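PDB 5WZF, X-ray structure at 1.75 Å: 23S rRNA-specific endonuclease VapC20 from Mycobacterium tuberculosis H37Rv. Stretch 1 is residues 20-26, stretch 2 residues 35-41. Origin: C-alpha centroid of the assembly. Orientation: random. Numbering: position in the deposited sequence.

Stretch 1, residues 20-26: SFWAALG
Stretch 2, residues 35-41: TAKRLWA

Two helices of one chain cross steeply here, their N-to-C directions 109° apart (signed crossing angle -109°) and their axes 9.0 Å apart at closest approach. Residues 20-25 are helical, with Gly26 the first residue to leave helical phi/psi, at -90/6; residues 35-40 run with phi near -65° and psi near -40°, and Ala41 is at -74/-23. Leu25 N to Phe21 O (2.9 Å) and Trp40 N to Ala36 O (2.8 Å) are typical of the backbone hydrogen bonds within each helix. None passes between the stretches, so the contact is apolar packing that buries 364 Å² summed over both sides. Phe21, Trp22, Ala24, Ala36 and Leu39 are buried, Leu25 and Trp40 partly exposed.

Thr35, chi1 m, points sideways and stays clear of the other helix. Ala36 sets the register: its CA lies 5.4 Å from the CA of Leu25, and its CA-to-CB bond points toward stretch 1. A methyl suits this close crossing, because Ala36 CB meets Ala24 CB at 3.9 Å, Leu25 N at 3.9 Å and Leu25 CD1 at 4.0 Å. Ala24 also points across, so alanine faces alanine where the backbones come near. Phe21, chi1 -177° (t) and chi2 88°, starts out sideways, but its flat apolar ring is long enough to reach over and place CZ 3.3 Å from Ala36 O and CE1 3.9 Å from Ala36 CB.

Lys37 points away, with chi angles m, t, m, t. It contributes at the margin, where its CG and its backbone N each lie 3.9 Å from Leu25 CD1, while the residue as a whole is exposed. Arg38 also points away, is exposed and makes no contact with stretch 1.

Leu39 (m, t) returns toward stretch 1, and its CB approaches the edge of the Phe21 ring, 3.8 Å from CE1. Trp40, one turn after Ala36, gives the broadest surface of stretch 2 to the contact. With chi1 -169° (t) and chi2 -114°, its indole reaches Phe21, Trp22 and Leu25. Leu25, at -169° (t) and 63° (p), sets CD2 over one face of the indole, 3.8 Å from Trp40 CD2, in a CH-pi contact 4.0 Å from Leu25 CD2 to the five-membered ring centroid and 19° off its normal. Trp40 CE3 lies 3.6 Å from Phe21 CE2. Trp22, chi1 -73° (m) and chi2 133°, has its CA-to-CB bond pointing away, yet its ring end comes back to bring CH2 within 3.7 Å of Trp40 CH2; the six-membered rings are oblique, their planes at 61°. Trp22 NE1 is hydrogen-bonded elsewhere in the structure, so this indole is buried without an unsatisfied donor. Ala41 lies beyond reach of stretch 1.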

# COMPACT_ATOMS: atom_id res chain seq x y z
N SER B 20 -11.90 -2.46 -1.82
CA SER B 20 -13.02 -2.27 -2.74
C SER B 20 -14.32 -2.07 -1.97
O SER B 20 -15.19 -1.30 -2.40
CB SER B 20 -13.13 -3.45 -3.71
OG SER B 20 -13.21 -4.68 -3.02
N PHE B 21 -14.45 -2.74 -0.83
CA PHE B 21 -15.66 -2.60 -0.02
C PHE B 21 -15.63 -1.31 0.80
O PHE B 21 -16.62 -0.58 0.82
CB PHE B 21 -15.85 -3.79 0.91
CG PHE B 21 -17.13 -3.72 1.71
CD1 PHE B 21 -18.31 -4.24 1.20
CD2 PHE B 21 -17.15 -3.11 2.95
CE1 PHE B 21 -19.48 -4.16 1.92
CE2 PHE B 21 -18.32 -3.02 3.68
CZ PHE B 21 -19.49 -3.55 3.16
N TRP B 22 -14.52 -1.04 1.47
CA TRP B 22 -14.40 0.18 2.27
C TRP B 22 -14.66 1.42 1.43
O TRP B 22 -15.33 2.36 1.87
CB TRP B 22 -13.01 0.30 2.90
CG TRP B 22 -12.67 -0.61 4.05
CD1 TRP B 22 -11.53 -1.34 4.19
CD2 TRP B 22 -13.45 -0.86 5.23
NE1 TRP B 22 -11.55 -2.04 5.37
CE2 TRP B 22 -12.72 -1.76 6.03
CE3 TRP B 22 -14.70 -0.42 5.69
CZ2 TRP B 22 -13.19 -2.23 7.26
CZ3 TRP B 22 -15.16 -0.88 6.90
CH2 TRP B 22 -14.41 -1.78 7.68
N ALA B 23 -14.11 1.43 0.22
CA ALA B 23 -14.25 2.56 -0.69
C ALA B 23 -15.70 2.76 -1.11
O ALA B 23 -16.17 3.89 -1.23
CB ALA B 23 -13.38 2.37 -1.91
N ALA B 24 -16.41 1.66 -1.34
CA ALA B 24 -17.82 1.73 -1.68
C ALA B 24 -18.65 2.21 -0.50
O ALA B 24 -19.61 2.96 -0.66
CB ALA B 24 -18.33 0.38 -2.17
N LEU B 25 -18.29 1.77 0.70
CA LEU B 25 -19.05 2.12 1.89
C LEU B 25 -18.84 3.58 2.28
O LEU B 25 -19.77 4.27 2.70
CB LEU B 25 -18.68 1.21 3.06
CG LEU B 25 -19.58 1.28 4.30
CD1 LEU B 25 -20.99 0.83 3.95
CD2 LEU B 25 -19.01 0.45 5.43
N GLY B 26 -17.60 4.06 2.11
CA GLY B 26 -17.24 5.40 2.53
C GLY B 26 -17.44 6.47 1.46
O GLY B 26 -17.06 7.62 1.66
N THR B 35 -25.25 -1.27 -2.22
CA THR B 35 -24.94 -2.68 -2.01
C THR B 35 -24.04 -2.86 -0.80
O THR B 35 -24.22 -3.79 -0.00
CB THR B 35 -24.26 -3.29 -3.25
OG1 THR B 35 -25.16 -3.24 -4.36
CG2 THR B 35 -23.88 -4.74 -2.99
N ALA B 36 -23.06 -1.97 -0.65
CA ALA B 36 -22.15 -2.01 0.48
C ALA B 36 -22.89 -1.82 1.81
O ALA B 36 -22.63 -2.54 2.78
CB ALA B 36 -21.06 -0.94 0.33
N LYS B 37 -23.80 -0.85 1.85
CA LYS B 37 -24.54 -0.58 3.08
C LYS B 37 -25.41 -1.76 3.49
O LYS B 37 -25.53 -2.06 4.67
CB LYS B 37 -25.41 0.68 2.92
CG LYS B 37 -24.62 1.97 2.95
CD LYS B 37 -25.52 3.17 3.24
CE LYS B 37 -26.61 3.30 2.20
NZ LYS B 37 -27.44 4.52 2.43
N ARG B 38 -26.00 -2.43 2.51
CA ARG B 38 -26.83 -3.60 2.79
C ARG B 38 -25.98 -4.74 3.35
O ARG B 38 -26.37 -5.40 4.32
CB ARG B 38 -27.57 -4.07 1.53
CG ARG B 38 -28.66 -3.10 1.07
CD ARG B 38 -29.57 -3.74 0.03
NE ARG B 38 -28.86 -4.10 -1.20
CZ ARG B 38 -28.67 -3.27 -2.22
NH1 ARG B 38 -29.14 -2.03 -2.16
NH2 ARG B 38 -28.02 -3.68 -3.30
N LEU B 39 -24.82 -4.95 2.75
CA LEU B 39 -23.89 -5.98 3.23
C LEU B 39 -23.38 -5.66 4.63
O LEU B 39 -23.24 -6.55 5.47
CB LEU B 39 -22.71 -6.12 2.27
CG LEU B 39 -22.99 -6.89 0.98
CD1 LEU B 39 -21.82 -6.75 0.01
CD2 LEU B 39 -23.27 -8.35 1.30
N TRP B 40 -23.08 -4.38 4.86
CA TRP B 40 -22.60 -3.93 6.16
C TRP B 40 -23.62 -4.21 7.26
O TRP B 40 -23.26 -4.54 8.39
CB TRP B 40 -22.27 -2.44 6.12
CG TRP B 40 -21.52 -1.94 7.31
CD1 TRP B 40 -21.97 -1.05 8.24
CD2 TRP B 40 -20.19 -2.30 7.70
NE1 TRP B 40 -20.99 -0.83 9.19
CE2 TRP B 40 -19.90 -1.59 8.88
CE3 TRP B 40 -19.23 -3.16 7.17
CZ2 TRP B 40 -18.67 -1.71 9.54
CZ3 TRP B 40 -18.01 -3.28 7.82
CH2 TRP B 40 -17.75 -2.56 8.99
N ALA B 41 -24.90 -4.08 6.91
CA ALA B 41 -25.97 -4.28 7.88
C ALA B 41 -26.18 -5.75 8.23
O ALA B 41 -26.70 -6.07 9.29
CB ALA B 41 -27.27 -3.67 7.35